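Protein synthesis inhibitor I (Hordeum vulgare, PDB 4FBC) belongs to the ribosome-inactivating protein family of plant toxins and protein synthesis inhibitors, and holds adenosine monophosphate in a pocket in this model. Local coordinates at residues W214-A219 with L255-V261; V51-V55 with R83-I87; S94-W100 with L146-K151. The protein carries 3 engineered substitutions. All coordinates share one frame. Residue numbers count along the deposited sequence, not the author numbering.

Interaction 1. Residues W214-A219 with L255-V261; sequences WQDLSA and LGILLFV
Leu259, Trp214 and Leu255 bury the most surface where the first turns of helix 214-225 meet loop 255-261, extended from Ile257 on after a bend at Gly256. Leu255 is the first residue to leave helical geometry after helix 248-254. Ser218 and Leu258 are nearest in register, CA atoms 5.1 Å apart. Trp214 takes chi1 t, which carries its indole to the loop. NE1 of Trp214 donates to O of Ile257 at 3.0 Å. Leu259 CB lies over one face of the indole, 3.6 Å from the six-membered ring centroid, a CH-pi contact. Trp214, packed against this loop, belongs to the pocket that holds AMP in this ribosome-inactivating protein fold. Arg179 makes a cation-pi contact with the same indole. Ser218, chi1 m, uses OG twice: it donates to Trp214 O at 2.8 Å and accepts from Leu259 N at 3.1 Å. Leu255 points its CB toward the helix, and its CD2 meets Leu217 CD2 at 3.8 Å. Ala219 CB touches Val261 CG1 at 3.9 Å.

Interaction 2. Residues V51-V55 with R83-I87; sequences VLPPV and RADNI
Two backbone segments without a shared hydrogen bond meet here, one extended and one turned. Residues 52-55 run with phi near -65° and psi between 134° and 160°, as in polyproline II. From Arg83, the last residue of strand 78-83, the chain turns tightly through 84-87. Ile87 ends the turn with positive phi, 59°, and its N makes a weak hydrogen bond to Arg83 O at 3.0 Å. Val55 and Asp85 are nearest in register, CA to CA 5.5 Å.

Leu52 is the main apolar side chain. With chi1 m and chi2 t it reaches into the turn. Its CD1 lies 3.4 Å from Asp85 O and 4.0 Å from Ile87 CD1, and its CD2 lies 3.5 Å from Ala84 O. Ile87, chi1 -36° and chi2 t, is part of the AMP pocket, so Leu52 packs behind a pocket residue.

Asp85 takes chi1 p and forms a two-pronged salt bridge with Arg83. Arg83, chi1 m, chi2 t and chi3 p, brings its guanidinium to that carboxylate. Arg83 NE donates to Asp85 OD1 at 3.0 Å, and Arg83 NH2 to Asp85 OD2 at 3.1 Å. Val55, chi1 t, places CG1 3.8 Å from Asp85 OD2 and at the guanidinium edge, 4.1 Å from Arg83 NH2. One water bridges the backbones, donating to Pro53 O at 2.7 Å and to Asp85 O at 2.9 Å.

Leu52, Ala84 and Ile87 all touch Leu39 of helix 25-39. Leu52 and Ile87 also meet Trp214 of helix 214-225, while Pro53 and Pro54 pack on helix 269-278.

Interaction 3. Residues S94-W100 with L146-K151; sequences SSDGTWW and LHGRTK
A type I beta turn from Ser94 to Gly97, with an Asx turn at Asp96, joins strands 89-93 and 99-101 and meets the loop after helix 136-147. Ser94 and His147 are nearest, CA to CA 4.2 Å. Ser95 N donates to His147 O at 2.8 Å, and Lys151 N to Asp96 OD2 at 3.1 Å. Asp96, chi1 p, turns OD1 inward to accept from Thr98 N at 3.2 Å and Ser94 OG at 2.7 Å. Ser94 OG accepts from Trp100 NE1 at 3.0 Å. A water donates to Arg149 O at 2.7 Å and lies 2.7 Å from Ser95 OG. Arg149, chi1 to chi3 all t, extends over one face of Trp100, which has chi1 m. Arg149 CZ is 4.3 Å from the centroid of the Trp100 six-membered ring, a cation-pi contact, and Arg149 NH2 is hydrogen-bonded to Gln160 OE1. Ser95 CB sits over the His147 ring, 3.9 Å from its centroid. This is a beta hairpin of the mixed sheet, its turn held against that loop.

Overall arrangement
Interactions 1 and 2 adjoin, with centres 10 Å apart. Leu258 O and Leu52 N lie 2.9 Å apart, probably a hydrogen bond, and Trp214 CZ3 is 3.3 Å from Asn86 O. Trp214, on helix 214-225, and Ile87, in the turn after strand 78-83, both line the AMP pocket, and Leu52 touches both. Interaction 3 is remote, about 32 Å from interaction 1 and 27 Å from interaction 2, centre to centre. It lies across the chain's centre from interaction 1. The mixed sheet links interactions 2 and 3, since strands 78-83 and 89-93 run between them. Along the chain the contacts close in the order 2, 3, 1. The pocket side thus joins early and late parts of the sequence.

Interaction 1. Residues W214-A219 with L255-V261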
loop_
_atom_site.group_PDB
_atom_site.type_symbol
_atom_site.label_atom_id
_atom_site.label_comp_id
_atom_site.label_asym_id
_atom_site.label_seq_id
_atom_site.Cartn_x
_atom_site.Cartn_y
_atom_site.Cartn_z
ATOM N N TRP A 214 10.748 -2.284 0.296
ATOM C CA TRP A 214 9.782 -3.217 0.879
ATOM C C TRP A 214 10.140 -4.679 0.591
ATOM O O TRP A 214 10.107 -5.521 1.480
ATOM C CB TRP A 214 8.387 -2.891 0.350
ATOM C CG TRP A 214 7.254 -3.727 0.889
ATOM C CD1 TRP A 214 7.041 -4.114 2.182
ATOM C CD2 TRP A 214 6.163 -4.252 0.127
ATOM N NE1 TRP A 214 5.882 -4.861 2.266
ATOM C CE2 TRP A 214 5.324 -4.953 1.020
ATOM C CE3 TRP A 214 5.815 -4.196 -1.228
ATOM C CZ2 TRP A 214 4.159 -5.598 0.597
ATOM C CZ3 TRP A 214 4.660 -4.823 -1.645
ATOM C CH2 TRP A 214 3.843 -5.519 -0.740
ATOM N N GLN A 215 10.501 -4.972 -0.655
ATOM C CA GLN A 215 10.895 -6.330 -1.013
ATOM C C GLN A 215 12.158 -6.762 -0.254
ATOM O O GLN A 215 12.227 -7.883 0.269
ATOM C CB GLN A 215 11.085 -6.449 -2.535
ATOM C CG GLN A 215 11.478 -7.850 -3.010
ATOM C CD GLN A 215 11.352 -7.998 -4.516
ATOM O OE1 GLN A 215 11.438 -7.016 -5.256
ATOM N NE2 GLN A 215 11.139 -9.221 -4.978
ATOM N N ASP A 216 13.151 -5.872 -0.190
ATOM C CA ASP A 216 14.396 -6.152 0.528
ATOM C C ASP A 216 14.151 -6.453 2.009
ATOM O O ASP A 216 14.728 -7.379 2.563
ATOM C CB ASP A 216 15.362 -4.961 0.424
ATOM C CG ASP A 216 16.000 -4.829 -0.941
ATOM O OD1 ASP A 216 16.008 -5.821 -1.706
ATOM O OD2 ASP A 216 16.510 -3.725 -1.239
ATOM N N LEU A 217 13.299 -5.661 2.650
ATOM C CA LEU A 217 13.045 -5.850 4.078
ATOM C C LEU A 217 12.225 -7.122 4.290
ATOM O O LEU A 217 12.482 -7.878 5.220
ATOM C CB LEU A 217 12.331 -4.632 4.683
ATOM C CG LEU A 217 12.087 -4.683 6.200
ATOM C CD1 LEU A 217 13.385 -4.855 6.991
ATOM C CD2 LEU A 217 11.345 -3.428 6.667
ATOM N N SER A 218 11.244 -7.354 3.420
ATOM C CA SER A 218 10.426 -8.560 3.500
ATOM C C SER A 218 11.305 -9.798 3.356
ATOM O O SER A 218 11.232 -10.727 4.163
ATOM C CB SER A 218 9.342 -8.559 2.414
ATOM O OG SER A 218 8.422 -7.499 2.616
ATOM N N ALA A 219 12.154 -9.803 2.329
ATOM C CA ALA A 219 13.058 -10.930 2.119
ATOM C C ALA A 219 14.026 -11.130 3.289
ATOM O O ALA A 219 14.270 -12.256 3.702
ATOM C CB ALA A 219 13.818 -10.766 0.811
ATOM N N LEU A 255 7.506 -4.023 9.754
ATOM C CA LEU A 255 6.694 -4.548 8.656
ATOM C C LEU A 255 5.215 -4.645 9.047
ATOM O O LEU A 255 4.865 -5.322 10.012
ATOM C CB LEU A 255 7.227 -5.921 8.204
ATOM C CG LEU A 255 8.529 -5.864 7.389
ATOM C CD1 LEU A 255 9.274 -7.186 7.465
ATOM C CD2 LEU A 255 8.241 -5.475 5.944
ATOM N N GLY A 256 4.359 -3.956 8.300
ATOM C CA GLY A 256 2.913 -4.094 8.455
ATOM C C GLY A 256 2.429 -5.393 7.822
ATOM O O GLY A 256 1.719 -6.173 8.453
ATOM N N ILE A 257 2.818 -5.625 6.569
ATOM C CA ILE A 257 2.559 -6.905 5.897
ATOM C C ILE A 257 3.686 -7.124 4.904
ATOM O O ILE A 257 4.116 -6.178 4.258
ATOM C CB ILE A 257 1.141 -6.958 5.224
ATOM C CG1 ILE A 257 0.893 -8.330 4.576
ATOM C CG2 ILE A 257 0.937 -5.792 4.232
ATOM C CD1 ILE A 257 -0.592 -8.556 4.172
ATOM N N LEU A 258 4.200 -8.349 4.830
ATOM C CA LEU A 258 5.369 -8.635 3.994
ATOM C C LEU A 258 4.934 -8.948 2.567
ATOM O O LEU A 258 3.925 -9.606 2.363
ATOM C CB LEU A 258 6.160 -9.840 4.541
ATOM C CG LEU A 258 7.070 -9.687 5.765
ATOM C CD1 LEU A 258 6.250 -9.492 7.046
ATOM C CD2 LEU A 258 8.017 -10.871 5.916
ATOM N N LEU A 259 5.702 -8.472 1.587
ATOM C CA LEU A 259 5.579 -8.969 0.212
ATOM C C LEU A 259 6.093 -10.399 0.192
ATOM O O LEU A 259 7.102 -10.712 0.823
ATOM C CB LEU A 259 6.436 -8.115 -0.725
ATOM C CG LEU A 259 6.478 -8.520 -2.208
ATOM C CD1 LEU A 259 5.125 -8.303 -2.836
ATOM C CD2 LEU A 259 7.549 -7.686 -2.921
ATOM N N PHE A 260 5.410 -11.290 -0.515
ATOM C CA PHE A 260 5.957 -12.628 -0.633
ATOM C C PHE A 260 7.239 -12.592 -1.473
ATOM O O PHE A 260 7.273 -12.000 -2.551
ATOM C CB PHE A 260 4.964 -13.615 -1.244
ATOM C CG PHE A 260 5.518 -14.996 -1.346
ATOM C CD1 PHE A 260 5.549 -15.824 -0.233
ATOM C CD2 PHE A 260 6.065 -15.449 -2.538
ATOM C CE1 PHE A 260 6.096 -17.102 -0.311
ATOM C CE2 PHE A 260 6.615 -16.721 -2.618
ATOM C CZ PHE A 260 6.627 -17.543 -1.517
ATOM N N VAL A 261 8.285 -13.222 -0.960
ATOM C CA VAL A 261 9.522 -13.387 -1.707
ATOM C C VAL A 261 10.001 -14.834 -1.612
ATOM O O VAL A 261 9.993 -15.435 -0.531
ATOM C CB VAL A 261 10.638 -12.473 -1.167
ATOM C CG1 VAL A 261 11.867 -12.568 -2.081
ATOM C CG2 VAL A 261 10.170 -11.038 -1.062
#

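Interaction 2. Residues V51-V55 with R83-I87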
loop_
_atom_site.group_PDB
_atom_site.type_symbol
_atom_site.label_atom_id
_atom_site.label_comp_id
_atom_site.label_asym_id
_atom_site.label_seq_id
_atom_site.Cartn_x
_atom_site.Cartn_y
_atom_site.Cartn_z
ATOM N N VAL A 51 2.004 -12.270 5.880
ATOM C CA VAL A 51 2.716 -12.273 4.595
ATOM C C VAL A 51 1.654 -12.389 3.523
ATOM O O VAL A 51 0.698 -13.137 3.684
ATOM C CB VAL A 51 3.687 -13.470 4.471
ATOM C CG1 VAL A 51 4.464 -13.406 3.146
ATOM C CG2 VAL A 51 4.659 -13.503 5.655
ATOM N N LEU A 52 1.805 -11.626 2.448
ATOM C CA LEU A 52 0.896 -11.709 1.322
ATOM C C LEU A 52 1.072 -13.071 0.667
ATOM O O LEU A 52 2.156 -13.660 0.736
ATOM C CB LEU A 52 1.218 -10.608 0.313
ATOM C CG LEU A 52 0.792 -9.194 0.709
ATOM C CD1 LEU A 52 1.635 -8.150 -0.016
ATOM C CD2 LEU A 52 -0.666 -9.027 0.351
ATOM N N PRO A 53 0.007 -13.580 0.040
ATOM C CA PRO A 53 0.218 -14.743 -0.833
ATOM C C PRO A 53 1.111 -14.337 -2.012
ATOM O O PRO A 53 1.186 -13.140 -2.339
ATOM C CB PRO A 53 -1.195 -15.067 -1.324
ATOM C CG PRO A 53 -1.924 -13.741 -1.298
ATOM C CD PRO A 53 -1.320 -12.957 -0.135
ATOM N N PRO A 54 1.788 -15.316 -2.648
ATOM C CA PRO A 54 2.557 -15.011 -3.862
ATOM C C PRO A 54 1.664 -14.440 -4.952
ATOM O O PRO A 54 0.441 -14.612 -4.912
ATOM C CB PRO A 54 3.064 -16.393 -4.312
ATOM C CG PRO A 54 3.103 -17.210 -3.055
ATOM C CD PRO A 54 1.918 -16.722 -2.238
ATOM N N VAL A 55 2.280 -13.760 -5.918
ATOM C CA VAL A 55 1.598 -13.341 -7.134
ATOM C C VAL A 55 1.281 -14.577 -7.976
ATOM O O VAL A 55 2.142 -15.436 -8.149
ATOM C CB VAL A 55 2.501 -12.380 -7.949
ATOM C CG1 VAL A 55 1.878 -12.073 -9.313
ATOM C CG2 VAL A 55 2.768 -11.098 -7.148
ATOM N N ARG A 83 -4.077 -3.707 -6.116
ATOM C CA ARG A 83 -3.823 -5.139 -6.268
ATOM C C ARG A 83 -3.728 -5.812 -4.901
ATOM O O ARG A 83 -3.125 -5.260 -3.982
ATOM C CB ARG A 83 -2.540 -5.370 -7.070
ATOM C CG ARG A 83 -2.695 -5.010 -8.541
ATOM C CD ARG A 83 -1.397 -5.178 -9.319
ATOM N NE ARG A 83 -0.839 -6.520 -9.182
ATOM C CZ ARG A 83 0.162 -6.997 -9.916
ATOM N NH1 ARG A 83 0.724 -6.233 -10.841
ATOM N NH2 ARG A 83 0.596 -8.238 -9.722
ATOM N N ALA A 84 -4.322 -6.997 -4.774
ATOM C CA ALA A 84 -4.300 -7.724 -3.499
ATOM C C ALA A 84 -3.081 -8.625 -3.341
ATOM O O ALA A 84 -2.946 -9.310 -2.321
ATOM C CB ALA A 84 -5.594 -8.532 -3.312
ATOM N N ASP A 85 -2.199 -8.635 -4.340
ATOM C CA ASP A 85 -0.987 -9.449 -4.269
ATOM C C ASP A 85 0.260 -8.639 -3.938
ATOM O O ASP A 85 1.159 -9.138 -3.261
ATOM C CB ASP A 85 -0.782 -10.289 -5.551
ATOM C CG ASP A 85 -0.948 -9.485 -6.830
ATOM O OD1 ASP A 85 -1.006 -8.239 -6.775
ATOM O OD2 ASP A 85 -1.016 -10.116 -7.919
ATOM N N ASN A 86 0.310 -7.386 -4.396
ATOM C CA ASN A 86 1.461 -6.529 -4.103
ATOM C C ASN A 86 1.101 -5.117 -3.623
ATOM O O ASN A 86 1.984 -4.286 -3.437
ATOM C CB ASN A 86 2.423 -6.466 -5.303
ATOM C CG ASN A 86 1.784 -5.863 -6.531
ATOM O OD1 ASN A 86 0.687 -5.309 -6.462
ATOM N ND2 ASN A 86 2.472 -5.961 -7.678
ATOM N N ILE A 87 -0.193 -4.868 -3.413
ATOM C CA ILE A 87 -0.702 -3.582 -2.916
ATOM C C ILE A 87 -0.356 -2.381 -3.824
ATOM O O ILE A 87 -0.194 -1.251 -3.363
ATOM C CB ILE A 87 -0.288 -3.332 -1.439
ATOM C CG1 ILE A 87 -0.294 -4.656 -0.655
ATOM C CG2 ILE A 87 -1.241 -2.314 -0.767
ATOM C CD1 ILE A 87 0.202 -4.517 0.815
HETATM O O HOH W 1 3.031 -11.189 -2.613
#

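Interaction 3. Residues S94-W100 with L146-K151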
loop_
_atom_site.group_PDB
_atom_site.type_symbol
_atom_site.label_atom_id
_atom_site.label_comp_id
_atom_site.label_asym_id
_atom_site.label_seq_id
_atom_site.Cartn_x
_atom_site.Cartn_y
_atom_site.Cartn_z
ATOM N N SER A 94 -13.592 8.591 -10.122
ATOM C CA SER A 94 -14.083 9.936 -9.837
ATOM C C SER A 94 -15.607 9.957 -9.698
ATOM O O SER A 94 -16.273 8.955 -9.955
ATOM C CB SER A 94 -13.619 10.918 -10.913
ATOM O OG SER A 94 -13.977 10.486 -12.216
ATOM N N SER A 95 -16.155 11.095 -9.281
ATOM C CA SER A 95 -17.586 11.188 -8.976
ATOM C C SER A 95 -18.516 11.000 -10.183
ATOM O O SER A 95 -19.680 10.626 -10.016
ATOM C CB SER A 95 -17.900 12.512 -8.266
ATOM O OG SER A 95 -17.537 13.619 -9.067
ATOM N N ASP A 96 -18.012 11.259 -11.389
ATOM C CA ASP A 96 -18.822 11.073 -12.598
ATOM C C ASP A 96 -18.800 9.624 -13.080
ATOM O O ASP A 96 -19.364 9.300 -14.126
ATOM C CB ASP A 96 -18.366 12.018 -13.716
ATOM C CG ASP A 96 -16.978 11.686 -14.244
ATOM O OD1 ASP A 96 -16.219 10.964 -13.566
ATOM O OD2 ASP A 96 -16.639 12.160 -15.346
ATOM N N GLY A 97 -18.132 8.756 -12.321
ATOM C CA GLY A 97 -18.107 7.336 -12.630
ATOM C C GLY A 97 -16.916 6.878 -13.456
ATOM O O GLY A 97 -16.779 5.694 -13.753
ATOM N N THR A 98 -16.044 7.814 -13.817
ATOM C CA THR A 98 -14.885 7.490 -14.648
ATOM C C THR A 98 -13.793 6.779 -13.849
ATOM O O THR A 98 -13.327 7.294 -12.831
ATOM C CB THR A 98 -14.276 8.757 -15.285
ATOM O OG1 THR A 98 -15.259 9.414 -16.094
ATOM C CG2 THR A 98 -13.092 8.393 -16.154
ATOM N N TRP A 99 -13.383 5.600 -14.316
ATOM C CA TRP A 99 -12.186 4.945 -13.790
ATOM C C TRP A 99 -10.941 5.506 -14.466
ATOM O O TRP A 99 -10.831 5.505 -15.703
ATOM C CB TRP A 99 -12.255 3.428 -13.994
ATOM C CG TRP A 99 -12.995 2.694 -12.904
ATOM C CD1 TRP A 99 -14.248 2.159 -12.977
ATOM C CD2 TRP A 99 -12.517 2.416 -11.578
ATOM N NE1 TRP A 99 -14.582 1.569 -11.778
ATOM C CE2 TRP A 99 -13.534 1.708 -10.906
ATOM C CE3 TRP A 99 -11.327 2.693 -10.900
ATOM C CZ2 TRP A 99 -13.394 1.277 -9.581
ATOM C CZ3 TRP A 99 -11.192 2.273 -9.587
ATOM C CH2 TRP A 99 -12.219 1.567 -8.943
ATOM N N TRP A 100 -10.019 6.006 -13.650
ATOM C CA TRP A 100 -8.738 6.501 -14.123
ATOM C C TRP A 100 -7.680 5.464 -13.790
ATOM O O TRP A 100 -7.732 4.841 -12.731
ATOM C CB TRP A 100 -8.408 7.836 -13.454
ATOM C CG TRP A 100 -9.447 8.876 -13.712
ATOM C CD1 TRP A 100 -10.568 9.125 -12.971
ATOM C CD2 TRP A 100 -9.468 9.810 -14.797
ATOM N NE1 TRP A 100 -11.282 10.161 -13.527
ATOM C CE2 TRP A 100 -10.629 10.593 -14.651
ATOM C CE3 TRP A 100 -8.621 10.050 -15.883
ATOM C CZ2 TRP A 100 -10.962 11.607 -15.551
ATOM C CZ3 TRP A 100 -8.949 11.059 -16.768
ATOM C CH2 TRP A 100 -10.109 11.827 -16.597
ATOM N N LEU A 146 -8.862 14.169 -6.726
ATOM C CA LEU A 146 -9.054 12.988 -7.568
ATOM C C LEU A 146 -10.537 12.672 -7.768
ATOM O O LEU A 146 -10.958 12.271 -8.854
ATOM C CB LEU A 146 -8.314 11.770 -6.989
ATOM C CG LEU A 146 -6.796 11.893 -6.825
ATOM C CD1 LEU A 146 -6.166 10.566 -6.406
ATOM C CD2 LEU A 146 -6.125 12.415 -8.097
ATOM N N HIS A 147 -11.337 12.859 -6.722
ATOM C CA HIS A 147 -12.758 12.535 -6.809
ATOM C C HIS A 147 -13.497 13.501 -7.737
ATOM O O HIS A 147 -14.517 13.140 -8.323
ATOM C CB HIS A 147 -13.401 12.570 -5.426
ATOM C CG HIS A 147 -14.705 11.841 -5.337
ATOM N ND1 HIS A 147 -15.784 12.336 -4.638
ATOM C CD2 HIS A 147 -15.094 10.641 -5.832
ATOM C CE1 HIS A 147 -16.786 11.477 -4.715
ATOM N NE2 HIS A 147 -16.393 10.441 -5.434
ATOM N N GLY A 148 -12.985 14.722 -7.862
ATOM C CA GLY A 148 -13.645 15.750 -8.652
ATOM C C GLY A 148 -13.252 15.781 -10.122
ATOM O O GLY A 148 -13.814 16.545 -10.911
ATOM N N ARG A 149 -12.280 14.954 -10.487
ATOM C CA ARG A 149 -11.835 14.843 -11.874
ATOM C C ARG A 149 -12.994 14.403 -12.773
ATOM O O ARG A 149 -13.741 13.494 -12.431
ATOM C CB ARG A 149 -10.678 13.834 -11.956
ATOM C CG ARG A 149 -9.846 13.918 -13.217
ATOM C CD ARG A 149 -8.667 12.954 -13.181
ATOM N NE ARG A 149 -7.898 13.022 -14.420
ATOM C CZ ARG A 149 -6.901 13.874 -14.624
ATOM N NH1 ARG A 149 -6.551 14.716 -13.660
ATOM N NH2 ARG A 149 -6.250 13.879 -15.782
ATOM N N THR A 150 -13.180 15.062 -13.911
ATOM C CA THR A 150 -14.171 14.567 -14.863
ATOM C C THR A 150 -13.514 14.202 -16.189
ATOM O O THR A 150 -12.473 14.759 -16.558
ATOM C CB THR A 150 -15.359 15.541 -15.082
ATOM O OG1 THR A 150 -15.110 16.355 -16.236
ATOM C CG2 THR A 150 -15.575 16.432 -13.861
ATOM N N LYS A 151 -14.127 13.253 -16.889
ATOM C CA LYS A 151 -13.592 12.732 -18.138
ATOM C C LYS A 151 -13.410 13.833 -19.180
ATOM O O LYS A 151 -12.515 13.757 -20.021
ATOM C CB LYS A 151 -14.514 11.637 -18.682
ATOM C CG LYS A 151 -13.830 10.654 -19.626
ATOM C CD LYS A 151 -14.819 9.631 -20.169
ATOM C CE LYS A 151 -14.210 8.239 -20.201
ATOM N NZ LYS A 151 -14.806 7.367 -21.260
HETATM O O HOH W 2 -16.165 13.713 -11.363
#